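Local coordinates for protein beta-hexosaminidase Amuc_2018 (Akkermansia muciniphila, PDB 6JEB) that hydrolyses terminal non-reducing N-acetylhexosamine units from N-acetyl-beta-D-hexosaminides, including the GlcNAc ends of unbranched N-glycans and chitobiose, at residues L341-D354 with G390-E402. Sequence-based numbering, arbitrary orientation.
Sequences LNLIMASSEYCYLD and GHIRGVHAPVWAE. With ACM (acetamide), chain C.
Trp400 sets its indole nitrogen over one face of the Tyr352 ring, Trp400 NE1 only 3.1 Å from Tyr352 CE2, with the two planes oblique at 57°. Ser348 CB lies over the opposite face, and Pro398 CG approaches Tyr352 CE1 at 3.6 Å, so the phenol is held on several sides. Tyr352 OH donates to the acetamide O (2.7 Å), which lies at the ring edge; Asp257 also binds this ligand. Asp354 CG sits between its backbone N and carbonyl carbon (chi1 54°), which lays the carboxylate alongside Trp400, Asp354 OD1 3.4 Å from Trp400 CD1 at the indole edge. A water donates to both Asp354 OD2 and Glu402 OE1.

Behind this pocket, 342-345 and 392-399 are neighbouring parallel strands of the TIM barrel. Arg393 N gives Leu343 O a nearly straight bond of 2.7 Å, and Met345 N reaches Gly394 O at 2.9 Å. After Met345 the segment 341-354 loops out through an ST turn at Ser347 and returns to strand 392-399 where Leu353 N meets Pro398 O (3.0 Å). Tyr352 and Trp400 thus form part of the pocket's aromatic wall, whose phenol can grip the substrate's acetamido carbonyl, consistent with substrate-assisted catalysis.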
# COMPACT_ATOMS: atom_id res chain seq x y z
N LEU A 341 0.93 -19.86 4.93
CA LEU A 341 0.97 -18.41 5.03
C LEU A 341 -0.10 -17.80 4.13
O LEU A 341 -0.46 -18.37 3.10
CB LEU A 341 2.33 -17.87 4.61
CG LEU A 341 3.52 -18.46 5.37
CD1 LEU A 341 4.85 -18.03 4.76
CD2 LEU A 341 3.46 -18.04 6.83
N ASN A 342 -0.60 -16.64 4.53
CA ASN A 342 -1.47 -15.85 3.67
C ASN A 342 -0.62 -14.90 2.83
O ASN A 342 0.49 -14.52 3.22
CB ASN A 342 -2.50 -15.10 4.51
CG ASN A 342 -3.40 -16.05 5.28
OD1 ASN A 342 -3.94 -17.00 4.71
ND2 ASN A 342 -3.54 -15.83 6.57
N LEU A 343 -1.14 -14.52 1.67
CA LEU A 343 -0.34 -13.82 0.68
C LEU A 343 -1.09 -12.60 0.17
O LEU A 343 -2.28 -12.68 -0.16
CB LEU A 343 -0.00 -14.75 -0.49
CG LEU A 343 0.93 -14.16 -1.55
CD1 LEU A 343 2.27 -13.82 -0.91
CD2 LEU A 343 1.11 -15.14 -2.70
N ILE A 344 -0.39 -11.47 0.08
CA ILE A 344 -0.86 -10.29 -0.62
C ILE A 344 0.04 -10.11 -1.83
O ILE A 344 1.26 -10.19 -1.72
CB ILE A 344 -0.85 -9.04 0.29
CG1 ILE A 344 -1.89 -9.20 1.40
CG2 ILE A 344 -1.14 -7.78 -0.52
CD1 ILE A 344 -1.75 -8.18 2.53
N MET A 345 -0.56 -9.91 -3.00
CA MET A 345 0.19 -9.81 -4.25
C MET A 345 0.62 -8.37 -4.48
O MET A 345 -0.22 -7.48 -4.66
CB MET A 345 -0.68 -10.31 -5.41
CG MET A 345 0.00 -10.28 -6.77
SD MET A 345 1.59 -11.15 -6.78
CE MET A 345 1.10 -12.83 -6.39
N ALA A 346 1.94 -8.13 -4.48
CA ALA A 346 2.52 -6.82 -4.74
C ALA A 346 3.63 -6.93 -5.78
O ALA A 346 4.59 -6.15 -5.76
CB ALA A 346 3.04 -6.18 -3.45
N SER A 347 3.51 -7.88 -6.71
CA SER A 347 4.57 -8.18 -7.66
C SER A 347 5.09 -6.92 -8.33
O SER A 347 4.32 -6.15 -8.92
CB SER A 347 4.04 -9.11 -8.75
OG SER A 347 4.93 -9.09 -9.85
N SER A 348 6.41 -6.73 -8.26
CA SER A 348 7.02 -5.52 -8.81
C SER A 348 6.89 -5.45 -10.33
O SER A 348 7.09 -4.38 -10.90
CB SER A 348 8.48 -5.42 -8.38
OG SER A 348 9.24 -6.50 -8.91
N GLU A 349 6.56 -6.56 -10.99
CA GLU A 349 6.32 -6.55 -12.43
C GLU A 349 5.06 -5.78 -12.80
O GLU A 349 4.94 -5.31 -13.94
CB GLU A 349 6.23 -7.99 -12.95
CG GLU A 349 6.10 -8.15 -14.46
CD GLU A 349 6.25 -9.60 -14.92
OE1 GLU A 349 6.98 -10.36 -14.25
OE2 GLU A 349 5.66 -9.98 -15.96
N TYR A 350 4.12 -5.62 -11.86
CA TYR A 350 2.82 -5.02 -12.13
C TYR A 350 2.47 -3.90 -11.17
O TYR A 350 1.67 -3.01 -11.51
CB TYR A 350 1.71 -6.08 -11.99
CG TYR A 350 1.82 -7.23 -12.94
CD1 TYR A 350 2.53 -8.37 -12.61
CD2 TYR A 350 1.19 -7.19 -14.18
CE1 TYR A 350 2.63 -9.43 -13.48
CE2 TYR A 350 1.27 -8.25 -15.07
CZ TYR A 350 2.00 -9.37 -14.71
OH TYR A 350 2.10 -10.43 -15.58
N CYS A 351 3.01 -3.94 -9.95
CA CYS A 351 2.46 -3.18 -8.83
C CYS A 351 3.40 -2.12 -8.28
O CYS A 351 2.98 -1.35 -7.41
CB CYS A 351 2.10 -4.11 -7.67
SG CYS A 351 0.92 -5.39 -8.09
N TYR A 352 4.64 -2.07 -8.74
CA TYR A 352 5.62 -1.11 -8.24
C TYR A 352 5.44 0.18 -9.04
O TYR A 352 5.96 0.32 -10.14
CB TYR A 352 7.03 -1.69 -8.31
CG TYR A 352 7.41 -2.40 -7.03
CD1 TYR A 352 6.46 -3.15 -6.32
CD2 TYR A 352 8.70 -2.33 -6.52
CE1 TYR A 352 6.79 -3.80 -5.14
CE2 TYR A 352 9.04 -2.98 -5.34
CZ TYR A 352 8.08 -3.70 -4.65
OH TYR A 352 8.41 -4.32 -3.46
N LEU A 353 4.68 1.12 -8.47
CA LEU A 353 4.29 2.31 -9.22
C LEU A 353 5.35 3.40 -9.19
O LEU A 353 5.15 4.46 -9.78
CB LEU A 353 2.92 2.82 -8.76
CG LEU A 353 1.82 1.75 -8.85
CD1 LEU A 353 0.45 2.34 -8.53
CD2 LEU A 353 1.82 1.04 -10.22
N ASP A 354 6.48 3.16 -8.52
CA ASP A 354 7.63 4.04 -8.69
C ASP A 354 8.26 3.88 -10.07
O ASP A 354 8.97 4.80 -10.52
CB ASP A 354 8.65 3.84 -7.57
CG ASP A 354 9.09 2.39 -7.40
OD1 ASP A 354 8.25 1.47 -7.53
OD2 ASP A 354 10.29 2.16 -7.11
N GLY A 390 -6.39 -19.74 -2.90
CA GLY A 390 -7.38 -19.14 -2.02
C GLY A 390 -6.81 -18.41 -0.83
O GLY A 390 -7.54 -17.65 -0.17
N HIS A 391 -5.53 -18.62 -0.53
CA HIS A 391 -4.84 -17.91 0.54
C HIS A 391 -4.36 -16.53 0.11
O HIS A 391 -3.77 -15.82 0.93
CB HIS A 391 -3.66 -18.75 1.04
CG HIS A 391 -2.62 -19.00 -0.00
ND1 HIS A 391 -2.90 -19.66 -1.18
CD2 HIS A 391 -1.31 -18.66 -0.05
CE1 HIS A 391 -1.80 -19.72 -1.91
NE2 HIS A 391 -0.82 -19.12 -1.25
N ILE A 392 -4.61 -16.14 -1.13
CA ILE A 392 -4.30 -14.79 -1.59
C ILE A 392 -5.40 -13.86 -1.09
O ILE A 392 -6.58 -14.06 -1.39
CB ILE A 392 -4.17 -14.72 -3.12
CG1 ILE A 392 -3.00 -15.58 -3.59
CG2 ILE A 392 -4.02 -13.27 -3.58
CD1 ILE A 392 -2.92 -15.74 -5.10
N ARG A 393 -5.01 -12.84 -0.32
CA ARG A 393 -5.96 -11.91 0.27
C ARG A 393 -6.25 -10.71 -0.62
O ARG A 393 -7.26 -10.04 -0.39
CB ARG A 393 -5.43 -11.40 1.62
CG ARG A 393 -5.17 -12.50 2.64
CD ARG A 393 -4.57 -11.93 3.92
NE ARG A 393 -5.46 -10.99 4.58
CZ ARG A 393 -5.16 -10.32 5.69
NH1 ARG A 393 -3.97 -10.50 6.26
NH2 ARG A 393 -6.03 -9.48 6.23
N GLY A 394 -5.41 -10.43 -1.60
CA GLY A 394 -5.68 -9.32 -2.49
C GLY A 394 -4.41 -8.76 -3.10
O GLY A 394 -3.43 -9.49 -3.32
N VAL A 395 -4.45 -7.47 -3.39
CA VAL A 395 -3.45 -6.81 -4.22
C VAL A 395 -3.01 -5.53 -3.51
O VAL A 395 -3.75 -4.96 -2.72
CB VAL A 395 -4.02 -6.50 -5.62
CG1 VAL A 395 -5.08 -5.39 -5.56
CG2 VAL A 395 -2.92 -6.17 -6.60
N HIS A 396 -1.79 -5.09 -3.81
CA HIS A 396 -1.18 -3.99 -3.07
C HIS A 396 -0.13 -3.35 -3.95
O HIS A 396 0.77 -4.04 -4.44
CB HIS A 396 -0.53 -4.58 -1.81
CG HIS A 396 -0.22 -3.59 -0.73
ND1 HIS A 396 -1.17 -3.13 0.15
CD2 HIS A 396 0.96 -3.03 -0.35
CE1 HIS A 396 -0.61 -2.32 1.02
NE2 HIS A 396 0.69 -2.24 0.74
N ALA A 397 -0.22 -2.03 -4.15
CA ALA A 397 0.71 -1.33 -5.03
C ALA A 397 1.52 -0.30 -4.26
O ALA A 397 0.95 0.73 -3.83
CB ALA A 397 -0.04 -0.66 -6.17
N PRO A 398 2.82 -0.50 -4.06
CA PRO A 398 3.65 0.52 -3.41
C PRO A 398 4.05 1.62 -4.37
O PRO A 398 4.42 1.38 -5.52
CB PRO A 398 4.89 -0.26 -2.96
CG PRO A 398 4.56 -1.73 -3.16
CD PRO A 398 3.53 -1.78 -4.23
N VAL A 399 4.01 2.86 -3.86
CA VAL A 399 4.53 4.00 -4.62
C VAL A 399 5.81 4.47 -3.93
O VAL A 399 5.83 5.51 -3.25
CB VAL A 399 3.49 5.12 -4.78
CG1 VAL A 399 3.89 6.03 -5.95
CG2 VAL A 399 2.08 4.55 -5.02
N TRP A 400 6.89 3.71 -4.11
CA TRP A 400 8.15 4.02 -3.45
C TRP A 400 8.62 5.41 -3.86
O TRP A 400 8.47 5.81 -5.02
CB TRP A 400 9.20 2.99 -3.84
CG TRP A 400 8.84 1.59 -3.44
CD1 TRP A 400 8.41 0.58 -4.26
CD2 TRP A 400 8.90 1.04 -2.12
NE1 TRP A 400 8.19 -0.57 -3.52
CE2 TRP A 400 8.50 -0.31 -2.21
CE3 TRP A 400 9.28 1.56 -0.87
CZ2 TRP A 400 8.44 -1.15 -1.10
CZ3 TRP A 400 9.22 0.73 0.24
CH2 TRP A 400 8.81 -0.61 0.11
N ALA A 401 9.20 6.14 -2.91
CA ALA A 401 9.40 7.57 -3.10
C ALA A 401 10.85 8.02 -3.03
O ALA A 401 11.10 9.21 -2.81
CB ALA A 401 8.51 8.38 -2.15
N GLU A 402 11.82 7.12 -3.22
CA GLU A 402 13.21 7.56 -3.33
C GLU A 402 13.32 8.76 -4.26
O GLU A 402 14.03 9.73 -3.96
CB GLU A 402 14.11 6.44 -3.87
CG GLU A 402 14.39 5.27 -2.92
CD GLU A 402 13.42 4.13 -3.09
OE1 GLU A 402 12.28 4.37 -3.52
OE2 GLU A 402 13.80 2.97 -2.81
C1 ACM C . 10.98 -3.78 -1.36
O ACM C . 10.78 -3.53 -2.51
N ACM C . 12.24 -3.41 -0.79
C2 ACM C . 9.97 -4.47 -0.47
O HOH W 1 11.96 4.11 -6.17